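Local coordinates for protein serine repeat antigen 5 (Plasmodium falciparum, PDB 6X42) that adopts the papain-family cysteine protease fold as a pseudo-zymogen, probably with little or no protease activity of its own, at residues Ile55-Tyr60 with Asp218-Ile223; Cys67-Glu72 with Val279-Asn284; Thr74-Leu79 with Gly110-Glu115; Glu182-Gly187 with Val224-Tyr229; Tyr192-Asn197 with Cys212-Ala217. All blocks are in the same frame, centred on the assembly; numbering follows the deposited sequence.

Interaction 1: Ile55-Tyr60 with Asp218-Ile223; sequences IFASKY and DHAVNI. With EDO (1,2-ethanediol), chain F.
Asn-222 points from strand 219-230 into helix 53-68, where Ala-57 and Tyr-60 receive it. Its CB lies beside the ring of Tyr-60, 3.8 Å from CD2. CG comes closer still to that carbon, with Asn-222 CG 3.4 Å from Tyr-60 CD2, and the amide crosses the ring obliquely, the two planes 50° apart. Of the two branches, OD1 rests against the helix backbone, 3.3 Å from Ala-57 CA. ND2 donates to the carbonyl of the same residue: Asn-222 ND2 to Ala-57 O is 3.0 Å, nearly straight at 173°, with the acceptor lying in the amide plane. A second bond from ND2 to Val-189 O helps fix the rotation of this buried amide and ties in the neighbouring strand. This is the seam of the papain fold, where the long central helix of one domain lies on the barrel-like sheet of the other; the short axes approach to 6.9 Å at 28°. Ala-57 also meets Ala-220, CB to CB at 3.6 Å, small side chains consistent with the close backbones. Ala-57 CB touches Val-221 O, at 3.5 Å. His-219, hydrogen-bonded to Asn-244, probably corresponds to the catalytic histidine of active papain-family enzymes. Asp-218 and His-219 form a classic bulge opposite Ile-193, and a 1,2-ethanediol, probably a crystallisation additive, donates through O1 to Asp-218 O at 2.8 Å.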
# COMPACT_ATOMS: atom_id res chain seq x y z
N ILE A 55 1.14 -5.16 6.86
CA ILE A 55 1.74 -4.08 7.64
C ILE A 55 2.53 -3.13 6.75
O ILE A 55 2.40 -1.91 6.85
CB ILE A 55 2.63 -4.64 8.76
CG1 ILE A 55 1.90 -5.66 9.62
CG2 ILE A 55 3.15 -3.48 9.62
CD1 ILE A 55 2.81 -6.32 10.69
N PHE A 56 3.39 -3.67 5.89
CA PHE A 56 4.21 -2.81 5.03
C PHE A 56 3.36 -1.95 4.11
O PHE A 56 3.61 -0.75 3.97
CB PHE A 56 5.23 -3.67 4.25
CG PHE A 56 6.37 -4.15 5.13
CD1 PHE A 56 6.30 -5.38 5.78
CD2 PHE A 56 7.47 -3.36 5.36
CE1 PHE A 56 7.30 -5.79 6.64
CE2 PHE A 56 8.48 -3.77 6.21
CZ PHE A 56 8.39 -5.00 6.86
N ALA A 57 2.34 -2.54 3.49
CA ALA A 57 1.54 -1.75 2.56
C ALA A 57 0.68 -0.72 3.29
O ALA A 57 0.48 0.41 2.82
CB ALA A 57 0.67 -2.68 1.72
N SER A 58 0.14 -1.10 4.45
CA SER A 58 -0.69 -0.18 5.21
C SER A 58 0.14 0.97 5.75
O SER A 58 -0.28 2.13 5.70
CB SER A 58 -1.40 -0.91 6.35
OG SER A 58 -2.35 -1.85 5.89
N LYS A 59 1.32 0.67 6.29
CA LYS A 59 2.15 1.73 6.85
C LYS A 59 2.68 2.64 5.76
O LYS A 59 2.82 3.86 5.97
CB LYS A 59 3.27 1.16 7.73
CG LYS A 59 4.54 0.79 6.99
CD LYS A 59 5.56 0.08 7.90
CE LYS A 59 6.89 -0.11 7.22
NZ LYS A 59 7.72 1.13 7.28
N TYR A 60 2.99 2.09 4.58
CA TYR A 60 3.46 2.93 3.49
C TYR A 60 2.38 3.92 3.06
O TYR A 60 2.68 5.07 2.74
CB TYR A 60 3.92 2.08 2.31
CG TYR A 60 4.35 2.89 1.11
CD1 TYR A 60 5.63 3.45 1.03
CD2 TYR A 60 3.47 3.13 0.07
CE1 TYR A 60 6.03 4.16 -0.09
CE2 TYR A 60 3.85 3.85 -1.04
CZ TYR A 60 5.13 4.37 -1.13
OH TYR A 60 5.48 5.05 -2.27
N ASP A 218 -4.01 -12.45 -1.50
CA ASP A 218 -3.36 -12.84 -0.26
C ASP A 218 -2.14 -12.00 0.08
O ASP A 218 -1.49 -12.31 1.08
CB ASP A 218 -2.99 -14.34 -0.27
CG ASP A 218 -1.97 -14.68 -1.35
OD1 ASP A 218 -1.43 -13.74 -1.99
OD2 ASP A 218 -1.70 -15.88 -1.56
N HIS A 219 -1.86 -10.91 -0.64
CA HIS A 219 -0.62 -10.18 -0.46
C HIS A 219 -0.91 -8.72 -0.77
O HIS A 219 -1.48 -8.40 -1.81
CB HIS A 219 0.45 -10.77 -1.40
CG HIS A 219 1.77 -10.08 -1.32
ND1 HIS A 219 2.60 -10.18 -0.22
CD2 HIS A 219 2.41 -9.31 -2.22
CE1 HIS A 219 3.67 -9.45 -0.44
NE2 HIS A 219 3.58 -8.90 -1.64
N ALA A 220 -0.53 -7.85 0.15
CA ALA A 220 -0.76 -6.43 0.03
C ALA A 220 0.46 -5.72 -0.55
O ALA A 220 1.59 -5.98 -0.14
CB ALA A 220 -1.11 -5.81 1.37
N VAL A 221 0.21 -4.84 -1.52
CA VAL A 221 1.19 -4.01 -2.20
C VAL A 221 0.64 -2.59 -2.23
O VAL A 221 -0.40 -2.31 -1.63
CB VAL A 221 1.52 -4.54 -3.60
CG1 VAL A 221 2.20 -5.91 -3.52
CG2 VAL A 221 0.25 -4.61 -4.46
N ASN A 222 1.33 -1.66 -2.89
CA ASN A 222 0.80 -0.31 -3.05
C ASN A 222 0.83 0.07 -4.52
O ASN A 222 1.84 -0.12 -5.20
CB ASN A 222 1.60 0.72 -2.25
CG ASN A 222 1.57 0.44 -0.77
OD1 ASN A 222 2.47 -0.20 -0.23
ND2 ASN A 222 0.50 0.90 -0.10
N ILE A 223 -0.25 0.68 -5.00
CA ILE A 223 -0.21 1.38 -6.28
C ILE A 223 0.27 2.79 -6.00
O ILE A 223 -0.28 3.48 -5.13
CB ILE A 223 -1.56 1.35 -7.00
CG1 ILE A 223 -1.95 -0.08 -7.36
CG2 ILE A 223 -1.51 2.24 -8.24
CD1 ILE A 223 -3.39 -0.22 -7.85
C1 EDO F . 1.79 -14.43 0.72
O1 EDO F . 0.63 -14.07 1.47
C2 EDO F . 2.07 -15.91 0.92
O2 EDO F . 2.20 -16.14 2.32

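Interaction 2: Cys67-Glu72 with Val279-Asn284; sequences CMKGYE and VDLPMN
Tyr-71 lies flat beneath the side chain of Asn-284, whose CB sits 3.7 Å from the ring centroid and 8° off its normal, a CH-pi contact. Asn-284 CG, anti to the backbone N (chi1 -171°), lies over CD2, and the amide is stacked within 11° of the ring plane. The amide's outer end is held too: Asn-284 ND2 donates to Gly-70 O at 3.0 Å, while the backbone Asn-284 N reaches Lys-69 O at 2.9 Å. Those acceptors belong to the turn that finishes helix 53-68, a Schellman motif with Gly-70, at positive phi, as its C-prime residue. The C-terminal tail leaving strand 273-280 thus lies against the end of the central helix of the papain fold, whose last turn is also joined by the Cys-67 to Cys-38 disulfide. At the far end of the ring, Tyr-71 OH donates to Pro-282 O at 2.7 Å, coming from above the carbonyl plane. Leu-281 meets the same ring obliquely, CD2 being 3.7 Å from Tyr-71 CE1, and Arg-66 makes a cation-pi contact with it. Toward solvent, the chain of Met-283 crosses Lys-69 at about a right angle and is tightly packed there, with SD 3.3 Å from Lys-69 CD. Bends at chi2 and chi3 turn Met-283 CE back to 3.6 Å from Lys-69 O.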
# COMPACT_ATOMS: atom_id res chain seq x y z
N CYS A 67 3.76 12.39 3.82
CA CYS A 67 4.51 13.17 2.83
C CYS A 67 3.62 14.23 2.18
O CYS A 67 4.02 15.38 2.02
CB CYS A 67 5.08 12.26 1.75
SG CYS A 67 6.63 11.41 2.13
N MET A 68 2.40 13.85 1.79
CA MET A 68 1.50 14.79 1.14
C MET A 68 1.14 15.95 2.06
O MET A 68 0.82 17.04 1.58
CB MET A 68 0.22 14.07 0.70
CG MET A 68 0.32 13.06 -0.47
SD MET A 68 1.34 13.52 -1.88
CE MET A 68 0.30 14.72 -2.69
N LYS A 69 1.17 15.74 3.38
CA LYS A 69 0.85 16.78 4.36
C LYS A 69 2.09 17.55 4.83
O LYS A 69 1.98 18.39 5.73
CB LYS A 69 0.10 16.17 5.56
CG LYS A 69 -1.33 15.63 5.24
CD LYS A 69 -2.13 16.57 4.33
CE LYS A 69 -3.58 16.13 4.06
NZ LYS A 69 -3.76 15.69 2.65
N GLY A 70 3.24 17.30 4.23
CA GLY A 70 4.43 18.09 4.47
C GLY A 70 5.40 17.56 5.51
O GLY A 70 6.33 18.28 5.89
N TYR A 71 5.20 16.34 5.99
CA TYR A 71 6.10 15.75 6.97
C TYR A 71 7.29 15.08 6.28
O TYR A 71 7.27 14.80 5.08
CB TYR A 71 5.35 14.74 7.84
CG TYR A 71 4.27 15.38 8.69
CD1 TYR A 71 2.97 15.49 8.21
CD2 TYR A 71 4.56 15.90 9.94
CE1 TYR A 71 1.99 16.09 8.97
CE2 TYR A 71 3.59 16.50 10.71
CZ TYR A 71 2.30 16.59 10.22
OH TYR A 71 1.33 17.20 11.00
N GLU A 72 8.34 14.84 7.06
CA GLU A 72 9.51 14.15 6.56
C GLU A 72 9.18 12.70 6.20
O GLU A 72 8.22 12.13 6.71
CB GLU A 72 10.58 14.13 7.66
CG GLU A 72 11.28 15.46 7.93
CD GLU A 72 11.91 16.05 6.69
OE1 GLU A 72 11.51 17.17 6.30
OE2 GLU A 72 12.79 15.39 6.10
N VAL A 279 -8.14 9.59 7.19
CA VAL A 279 -7.51 10.15 8.38
C VAL A 279 -7.50 11.67 8.34
O VAL A 279 -7.50 12.29 7.27
CB VAL A 279 -6.08 9.61 8.57
CG1 VAL A 279 -6.08 8.08 8.61
CG2 VAL A 279 -5.20 10.12 7.45
N ASP A 280 -7.51 12.27 9.52
CA ASP A 280 -7.28 13.70 9.68
C ASP A 280 -5.86 13.87 10.20
O ASP A 280 -5.47 13.22 11.18
CB ASP A 280 -8.28 14.34 10.65
CG ASP A 280 -7.98 15.81 10.93
N LEU A 281 -5.09 14.68 9.52
CA LEU A 281 -3.72 14.94 9.92
C LEU A 281 -3.41 16.38 9.54
O LEU A 281 -3.49 16.72 8.35
CB LEU A 281 -2.78 13.97 9.20
CG LEU A 281 -1.29 14.16 9.52
CD1 LEU A 281 -1.00 13.80 10.97
CD2 LEU A 281 -0.43 13.32 8.57
N PRO A 282 -3.09 17.25 10.49
CA PRO A 282 -2.79 18.64 10.13
C PRO A 282 -1.58 18.73 9.22
O PRO A 282 -0.66 17.91 9.28
CB PRO A 282 -2.53 19.33 11.48
CG PRO A 282 -2.38 18.24 12.50
CD PRO A 282 -2.96 16.99 11.94
N MET A 283 -1.61 19.73 8.33
CA MET A 283 -0.42 20.05 7.55
C MET A 283 0.72 20.40 8.49
O MET A 283 0.53 21.06 9.51
CB MET A 283 -0.69 21.24 6.62
CG MET A 283 -1.84 21.03 5.66
SD MET A 283 -1.48 19.79 4.39
CE MET A 283 -0.01 20.44 3.59
N ASN A 284 1.91 19.93 8.14
CA ASN A 284 3.09 20.17 8.97
C ASN A 284 3.43 21.66 9.03
O ASN A 284 3.59 22.30 7.99
CB ASN A 284 4.27 19.39 8.41
CG ASN A 284 5.47 19.42 9.33
OD1 ASN A 284 5.34 19.74 10.51
ND2 ASN A 284 6.63 19.09 8.79

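Interaction 3: Thr74-Leu79 with Gly110-Glu115; sequences TKISAL and GFLPAE
Two loops join here by a single backbone bridge, Ile-76 with Ala-114, buried beside the start of helix 78-83. Two bonds make it: Ser-77 N to Pro-113 O at 2.8 Å and 164°, and Glu-115 N to Lys-75 O, also 2.8 Å, at 170°. Ala-114 CA lies 3.3 Å from that same Lys-75 O, a CA-H...O contact that adds to the grip on the carbonyl. Side chains touch more lightly. Lys-75 CB packs against Glu-115 CB at 3.7 Å; its ammonium group bonds Gln-43 O and forms a salt bridge with Glu-45. Ile-76 CG2 approaches Leu-112 CD2 in the interior.

Glu-115 adds a water-mediated link. CG stands anti to its backbone N and a bend at chi2 (71°) sets CD; OE1 lies near the first turn of the helix. It bridges to the backbone through two waters: one, 2.6 Å from Glu-115 OE1, accepts from Ala-78 N, and the other, 2.7 Å from Glu-115 OE1, accepts from Leu-79 N. OE2 is fixed separately by Tyr-120 N. A carboxylate so placed would probably be stabilised by the positive end of the helix dipole. Ser-77 itself is the N-cap, its OG bonded to Tyr-80 N and to Tyr-118 O. The arrangement is a serine-capped helix start with a water-mediated carboxylate, set in the helical domain of the papain fold.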
# COMPACT_ATOMS: atom_id res chain seq x y z
N THR A 74 9.75 9.72 7.18
CA THR A 74 10.20 8.88 8.29
C THR A 74 9.42 7.58 8.28
O THR A 74 8.19 7.59 8.24
CB THR A 74 9.94 9.61 9.62
OG1 THR A 74 10.48 10.93 9.57
CG2 THR A 74 10.57 8.84 10.75
N LYS A 75 10.13 6.46 8.34
CA LYS A 75 9.48 5.17 8.28
C LYS A 75 8.82 4.80 9.60
O LYS A 75 9.40 4.98 10.67
CB LYS A 75 10.48 4.08 7.91
CG LYS A 75 11.05 4.23 6.53
CD LYS A 75 9.98 4.25 5.47
CE LYS A 75 10.54 4.04 4.08
NZ LYS A 75 11.29 2.77 3.97
N ILE A 76 7.63 4.19 9.49
CA ILE A 76 6.92 3.59 10.62
C ILE A 76 7.53 2.23 10.95
O ILE A 76 7.93 1.49 10.05
CB ILE A 76 5.43 3.45 10.26
CG1 ILE A 76 4.78 4.83 10.11
CG2 ILE A 76 4.67 2.59 11.27
CD1 ILE A 76 3.43 4.86 9.38
N SER A 77 7.57 1.87 12.24
CA SER A 77 8.05 0.55 12.65
C SER A 77 7.01 -0.51 12.32
O SER A 77 6.01 -0.66 13.03
CB SER A 77 8.33 0.57 14.15
OG SER A 77 8.58 -0.73 14.64
N ALA A 78 7.25 -1.30 11.27
CA ALA A 78 6.38 -2.43 10.99
C ALA A 78 6.40 -3.42 12.15
O ALA A 78 5.39 -4.08 12.43
CB ALA A 78 6.81 -3.15 9.72
N LEU A 79 7.55 -3.59 12.79
CA LEU A 79 7.68 -4.59 13.85
C LEU A 79 6.81 -4.25 15.06
O LEU A 79 6.23 -5.14 15.69
CB LEU A 79 9.15 -4.74 14.25
CG LEU A 79 9.49 -5.97 15.09
CD1 LEU A 79 9.23 -7.25 14.30
CD2 LEU A 79 10.95 -5.91 15.56
N GLY A 110 -2.49 3.99 19.89
CA GLY A 110 -2.26 5.42 19.79
C GLY A 110 -0.84 5.83 19.48
O GLY A 110 -0.54 7.03 19.46
N PHE A 111 0.05 4.88 19.21
CA PHE A 111 1.47 5.18 19.04
C PHE A 111 2.00 4.39 17.86
O PHE A 111 1.81 3.17 17.79
CB PHE A 111 2.23 4.80 20.32
CG PHE A 111 3.50 5.59 20.54
CD1 PHE A 111 3.52 6.64 21.45
CD2 PHE A 111 4.66 5.28 19.85
CE1 PHE A 111 4.69 7.36 21.67
CE2 PHE A 111 5.83 6.00 20.06
CZ PHE A 111 5.84 7.04 20.97
N LEU A 112 2.65 5.08 16.94
CA LEU A 112 3.38 4.44 15.85
C LEU A 112 4.82 4.87 16.01
O LEU A 112 5.17 6.01 15.65
CB LEU A 112 2.86 4.83 14.47
CG LEU A 112 1.50 4.25 14.14
CD1 LEU A 112 1.03 4.88 12.84
CD2 LEU A 112 1.54 2.73 14.08
N PRO A 113 5.68 4.03 16.56
CA PRO A 113 7.10 4.37 16.62
C PRO A 113 7.71 4.41 15.23
O PRO A 113 7.21 3.82 14.26
CB PRO A 113 7.71 3.23 17.44
CG PRO A 113 6.57 2.55 18.13
CD PRO A 113 5.40 2.74 17.21
N ALA A 114 8.83 5.08 15.16
CA ALA A 114 9.64 5.08 13.97
C ALA A 114 10.44 3.78 13.86
O ALA A 114 10.81 3.16 14.87
CB ALA A 114 10.60 6.27 13.99
N GLU A 115 10.68 3.37 12.61
CA GLU A 115 11.55 2.24 12.33
C GLU A 115 12.86 2.32 13.11
O GLU A 115 13.34 1.31 13.62
CB GLU A 115 11.84 2.21 10.82
CG GLU A 115 12.85 1.19 10.36
CD GLU A 115 12.34 -0.21 10.43
OE1 GLU A 115 11.18 -0.40 10.81
OE2 GLU A 115 13.09 -1.14 10.08
O HOH W 1 9.43 -1.32 9.05
O HOH W 2 10.15 -2.35 12.33

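Interaction 4: Glu182-Gly187 with Val224-Tyr229; sequences EVMNKG and VGYGNY
Helix-on-sheet packing within the barrel-like domain brings Val-183 and Met-184, near the end of helix 172-186, onto Val-224 and Tyr-226 of strand 219-230. The short axes pass 8.3 Å apart at 136°, so the helix runs obliquely against the strand. Val-183 lies between helix and strand: its CG1, anti to the backbone N, is 3.6 Å from Val-224 O and 4.1 Å from Tyr-226 CE1, meeting the ring obliquely. The CB of Tyr-226 points toward the helix, and chi1 of 47° puts CG between the backbone N and the carbonyl carbon.

Met-184 crosses the tyrosine at about a right angle, with CG near the ring plane at the hydroxyl edge. Met-184 CG to Tyr-226 OH is only 3.2 Å, but this side chain was modelled in two conformers, so the closeness is doubtful. The hydroxyl itself is bonded to Asn-25 O, in the N-terminal segment beside the helix.

No direct hydrogen bond spans the two segments; a water does so instead, donating to Gly-187 O at 2.7 Å and to Val-224 O at 2.9 Å. Gly-187, at positive phi, is where the chain leaves the helix, whose last turn carries a Lys-186 to Glu-182 salt bridge. Further along the strand, Asn-228 and Tyr-229 contact the bound 5-amino-2,4,6-triiodobenzene-1,3-dicarboxylic acid. Val-224 and Gly-225 both face Ile-241, forming a classic beta bulge in the curled sheet of the papain fold.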
# COMPACT_ATOMS: atom_id res chain seq x y z
N GLU A 182 -6.92 8.88 -5.81
CA GLU A 182 -6.34 8.63 -4.50
C GLU A 182 -4.81 8.64 -4.54
O GLU A 182 -4.17 9.13 -3.61
CB GLU A 182 -6.88 7.33 -3.92
CG GLU A 182 -8.38 7.32 -3.73
CD GLU A 182 -8.87 8.34 -2.73
OE1 GLU A 182 -8.08 8.76 -1.86
OE2 GLU A 182 -10.05 8.71 -2.82
N VAL A 183 -4.22 8.10 -5.61
CA VAL A 183 -2.77 8.18 -5.75
C VAL A 183 -2.32 9.64 -5.82
O VAL A 183 -1.35 10.04 -5.17
CB VAL A 183 -2.31 7.36 -6.97
CG1 VAL A 183 -0.83 7.61 -7.28
CG2 VAL A 183 -2.56 5.87 -6.75
N MET A 184 -3.05 10.46 -6.58
CA MET A 184 -2.71 11.88 -6.66
C MET A 184 -2.83 12.56 -5.31
O MET A 184 -1.96 13.33 -4.91
CB MET A 184 -3.63 12.56 -7.67
CG MET A 184 -3.33 12.16 -9.09
SD MET A 184 -4.34 12.97 -10.32
CE MET A 184 -4.08 14.69 -9.90
N ASN A 185 -3.91 12.28 -4.57
CA ASN A 185 -4.20 13.04 -3.36
C ASN A 185 -3.51 12.50 -2.12
O ASN A 185 -3.08 13.29 -1.27
CB ASN A 185 -5.71 13.06 -3.12
CG ASN A 185 -6.46 13.92 -4.13
OD1 ASN A 185 -5.88 14.72 -4.87
ND2 ASN A 185 -7.76 13.73 -4.18
N LYS A 186 -3.41 11.17 -1.98
CA LYS A 186 -2.81 10.56 -0.80
C LYS A 186 -1.42 10.00 -1.03
O LYS A 186 -0.76 9.61 -0.06
CB LYS A 186 -3.72 9.44 -0.28
CG LYS A 186 -5.03 9.94 0.35
CD LYS A 186 -6.02 8.80 0.61
CE LYS A 186 -7.19 9.28 1.41
NZ LYS A 186 -8.17 9.96 0.55
N GLY A 187 -0.96 9.93 -2.28
CA GLY A 187 0.36 9.42 -2.62
C GLY A 187 0.39 7.95 -2.95
O GLY A 187 1.40 7.47 -3.50
N VAL A 224 1.33 3.20 -6.70
CA VAL A 224 2.02 4.46 -6.43
C VAL A 224 2.09 5.38 -7.62
O VAL A 224 2.59 6.51 -7.48
CB VAL A 224 3.42 4.21 -5.83
CG1 VAL A 224 3.32 3.33 -4.60
CG2 VAL A 224 4.39 3.62 -6.86
N GLY A 225 1.64 4.94 -8.78
CA GLY A 225 1.71 5.75 -9.98
C GLY A 225 1.11 4.98 -11.13
O GLY A 225 0.53 3.90 -10.95
N TYR A 226 1.26 5.54 -12.33
CA TYR A 226 0.58 5.02 -13.51
C TYR A 226 1.04 5.80 -14.73
O TYR A 226 1.61 6.90 -14.63
CB TYR A 226 -0.95 5.11 -13.39
CG TYR A 226 -1.44 6.46 -12.91
CD1 TYR A 226 -1.73 6.67 -11.57
CD2 TYR A 226 -1.60 7.53 -13.80
CE1 TYR A 226 -2.17 7.89 -11.12
CE2 TYR A 226 -2.06 8.74 -13.36
CZ TYR A 226 -2.33 8.91 -12.01
OH TYR A 226 -2.76 10.12 -11.51
N GLY A 227 0.78 5.23 -15.90
CA GLY A 227 1.11 5.91 -17.14
C GLY A 227 0.57 5.15 -18.31
O GLY A 227 -0.05 4.09 -18.17
N ASN A 228 0.79 5.71 -19.49
CA ASN A 228 0.36 5.10 -20.73
C ASN A 228 1.57 4.52 -21.45
O ASN A 228 2.70 4.99 -21.29
CB ASN A 228 -0.34 6.13 -21.62
CG ASN A 228 -1.60 6.67 -20.98
OD1 ASN A 228 -2.32 5.96 -20.27
ND2 ASN A 228 -1.86 7.95 -21.22
N TYR A 229 1.32 3.49 -22.25
CA TYR A 229 2.39 2.83 -23.00
C TYR A 229 1.76 2.09 -24.18
O TYR A 229 0.54 2.06 -24.34
CB TYR A 229 3.20 1.88 -22.09
CG TYR A 229 2.55 0.52 -21.85
CD1 TYR A 229 3.14 -0.64 -22.33
CD2 TYR A 229 1.35 0.40 -21.14
CE1 TYR A 229 2.57 -1.90 -22.13
CE2 TYR A 229 0.76 -0.85 -20.95
CZ TYR A 229 1.37 -1.99 -21.46
OH TYR A 229 0.80 -3.23 -21.31
O HOH W 3 2.98 8.49 -5.44

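Interaction 5: Tyr192-Asn197 with Cys212-Ala217; sequences YIKAEN and CGDDTA. With CA (calcium ion), chain B; CA (calcium ion), chain C.
Asn-197 and Asp-214 bring their flat groups tip to tip, amide and carboxylate nearly coplanar at 19°, while the Glu-196 carboxylate meets that of Asp-214 with its plane turned 89° away. The first pair is joined directly: Asn-197 ND2 donates to Asp-214 OD2 at 2.8 Å, somewhat bent at 143°. All three groups converge on one calcium ion. Glu-196 OE2 binds it at 2.3 Å and Asn-197 OD1 at 2.4 Å. Asp-214 is bidentate, its OD1 at 2.6 Å and its OD2 at 2.4 Å from the ion, and OD2 thereby serves both metal and amide. A bound water that donates to Cys-212 O is a further ligand. The calcium probably offsets the repulsion between the acidic oxygens. In one of its two conformers Lys-194 crosses Asp-214 at about a right angle, NZ reaching a water shared with Thr-216 OG1.

Next along the loop, Asp-215 turns the other way and chelates a second calcium ion through Asp-215 O and Asp-215 OD1, a site Glu-166 also serves. Where the loop rejoins the sheet, Ala-217 CB fits against the strand, 3.3 Å from Ile-193 O, and packs on Tyr-192 CB. The Cys-212 to Cys-266 disulfide ties the opposite end of the loop, giving an acidic surface loop flanked by two calcium sites.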
# COMPACT_ATOMS: atom_id res chain seq x y z
N TYR A 192 -4.53 -5.23 -3.11
CA TYR A 192 -4.39 -6.67 -2.82
C TYR A 192 -4.21 -7.42 -4.12
O TYR A 192 -4.91 -7.12 -5.04
CB TYR A 192 -5.56 -7.24 -2.01
CG TYR A 192 -5.18 -7.38 -0.56
CD1 TYR A 192 -5.49 -6.40 0.36
CD2 TYR A 192 -4.41 -8.45 -0.13
CE1 TYR A 192 -5.10 -6.50 1.68
CE2 TYR A 192 -4.00 -8.56 1.19
CZ TYR A 192 -4.35 -7.59 2.10
OH TYR A 192 -3.96 -7.68 3.40
N ILE A 193 -3.25 -8.32 -4.16
CA ILE A 193 -2.98 -9.23 -5.26
C ILE A 193 -2.80 -10.64 -4.69
O ILE A 193 -2.68 -10.84 -3.49
CB ILE A 193 -1.73 -8.81 -6.07
CG1 ILE A 193 -0.45 -8.89 -5.22
CG2 ILE A 193 -1.91 -7.40 -6.61
CD1 ILE A 193 0.83 -8.73 -6.06
N LYS A 194 -2.78 -11.62 -5.58
CA LYS A 194 -2.37 -12.97 -5.21
C LYS A 194 -0.87 -13.08 -5.47
O LYS A 194 -0.42 -12.87 -6.60
CB LYS A 194 -3.17 -14.04 -5.96
CG LYS A 194 -3.21 -15.38 -5.20
CD LYS A 194 -4.18 -16.37 -5.81
CE LYS A 194 -4.45 -17.53 -4.87
NZ LYS A 194 -5.36 -18.51 -5.51
N ALA A 195 -0.11 -13.40 -4.42
CA ALA A 195 1.35 -13.36 -4.52
C ALA A 195 1.86 -14.26 -5.63
O ALA A 195 2.86 -13.93 -6.29
CB ALA A 195 1.99 -13.76 -3.19
N GLU A 196 1.21 -15.41 -5.84
CA GLU A 196 1.66 -16.31 -6.90
C GLU A 196 1.82 -15.58 -8.23
O GLU A 196 2.69 -15.94 -9.03
CB GLU A 196 0.69 -17.49 -7.06
CG GLU A 196 -0.62 -17.14 -7.78
CD GLU A 196 -1.54 -18.32 -8.03
OE1 GLU A 196 -1.54 -19.29 -7.23
OE2 GLU A 196 -2.34 -18.25 -9.00
N ASN A 197 0.99 -14.57 -8.48
CA ASN A 197 0.92 -13.96 -9.79
C ASN A 197 2.16 -13.17 -10.14
O ASN A 197 2.39 -12.92 -11.32
CB ASN A 197 -0.32 -13.08 -9.91
CG ASN A 197 -1.59 -13.90 -9.95
OD1 ASN A 197 -1.55 -15.07 -10.34
ND2 ASN A 197 -2.70 -13.32 -9.56
N CYS A 212 -3.87 -11.97 -15.92
CA CYS A 212 -5.09 -12.02 -15.14
C CYS A 212 -4.79 -12.20 -13.65
O CYS A 212 -3.78 -12.77 -13.26
CB CYS A 212 -5.93 -13.23 -15.57
SG CYS A 212 -6.37 -13.38 -17.34
N GLY A 213 -5.73 -11.75 -12.83
CA GLY A 213 -5.76 -12.10 -11.43
C GLY A 213 -6.51 -13.39 -11.19
O GLY A 213 -6.82 -14.15 -12.12
N ASP A 214 -6.80 -13.64 -9.92
CA ASP A 214 -7.50 -14.82 -9.46
C ASP A 214 -8.76 -14.39 -8.72
O ASP A 214 -9.00 -13.20 -8.51
CB ASP A 214 -6.58 -15.64 -8.56
CG ASP A 214 -5.37 -16.16 -9.32
OD1 ASP A 214 -5.46 -17.16 -10.06
OD2 ASP A 214 -4.30 -15.56 -9.23
N ASP A 215 -9.53 -15.37 -8.27
CA ASP A 215 -10.76 -15.07 -7.57
C ASP A 215 -10.49 -14.39 -6.23
O ASP A 215 -11.33 -13.63 -5.74
CB ASP A 215 -11.48 -16.41 -7.34
CG ASP A 215 -12.95 -16.29 -7.04
OD1 ASP A 215 -13.54 -15.18 -7.12
OD2 ASP A 215 -13.51 -17.38 -6.78
N THR A 216 -9.32 -14.65 -5.64
CA THR A 216 -8.95 -14.16 -4.34
C THR A 216 -7.57 -13.51 -4.39
O THR A 216 -6.87 -13.54 -5.40
CB THR A 216 -8.96 -15.28 -3.28
OG1 THR A 216 -7.96 -16.25 -3.59
CG2 THR A 216 -10.32 -15.96 -3.22
N ALA A 217 -7.18 -12.95 -3.24
CA ALA A 217 -5.88 -12.32 -3.06
C ALA A 217 -5.33 -12.71 -1.70
O ALA A 217 -6.06 -13.21 -0.85
CB ALA A 217 -5.99 -10.79 -3.18
CA CA B . -2.99 -16.91 -10.78
CA CA C . -13.65 -13.27 -5.81
O HOH W 4 -7.84 -17.55 -5.93
O HOH W 5 -3.43 -15.53 -12.73
O HOH W 6 -13.29 -11.81 -3.97
O HOH W 7 -15.98 -13.29 -5.57

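Interactions 1, 3 and 4 are buried, interaction 5 only partly, and interaction 2 lies at the surface, its centre about 17 Å from the centre of the chain. Strand 219-230 serves interactions 1 and 4, which touch where Tyr-60 OH packs on Val-224 CG1. Helix 53-68 gives its body to interaction 1 and its end to interaction 2. Lys-59 links interaction 1 to interaction 3 through Ile-76 O, and Asp-218 links it to interaction 5 through Ala-195 N. Chemistry follows place: one side-chain amide hydrogen bond and alanine packing at the centre, apolar contacts with a bridging water in interaction 4, backbone bonds between loops, a tyrosine-asparagine stack plus hydrogen bonds in interaction 2, metal ligands in interaction 5.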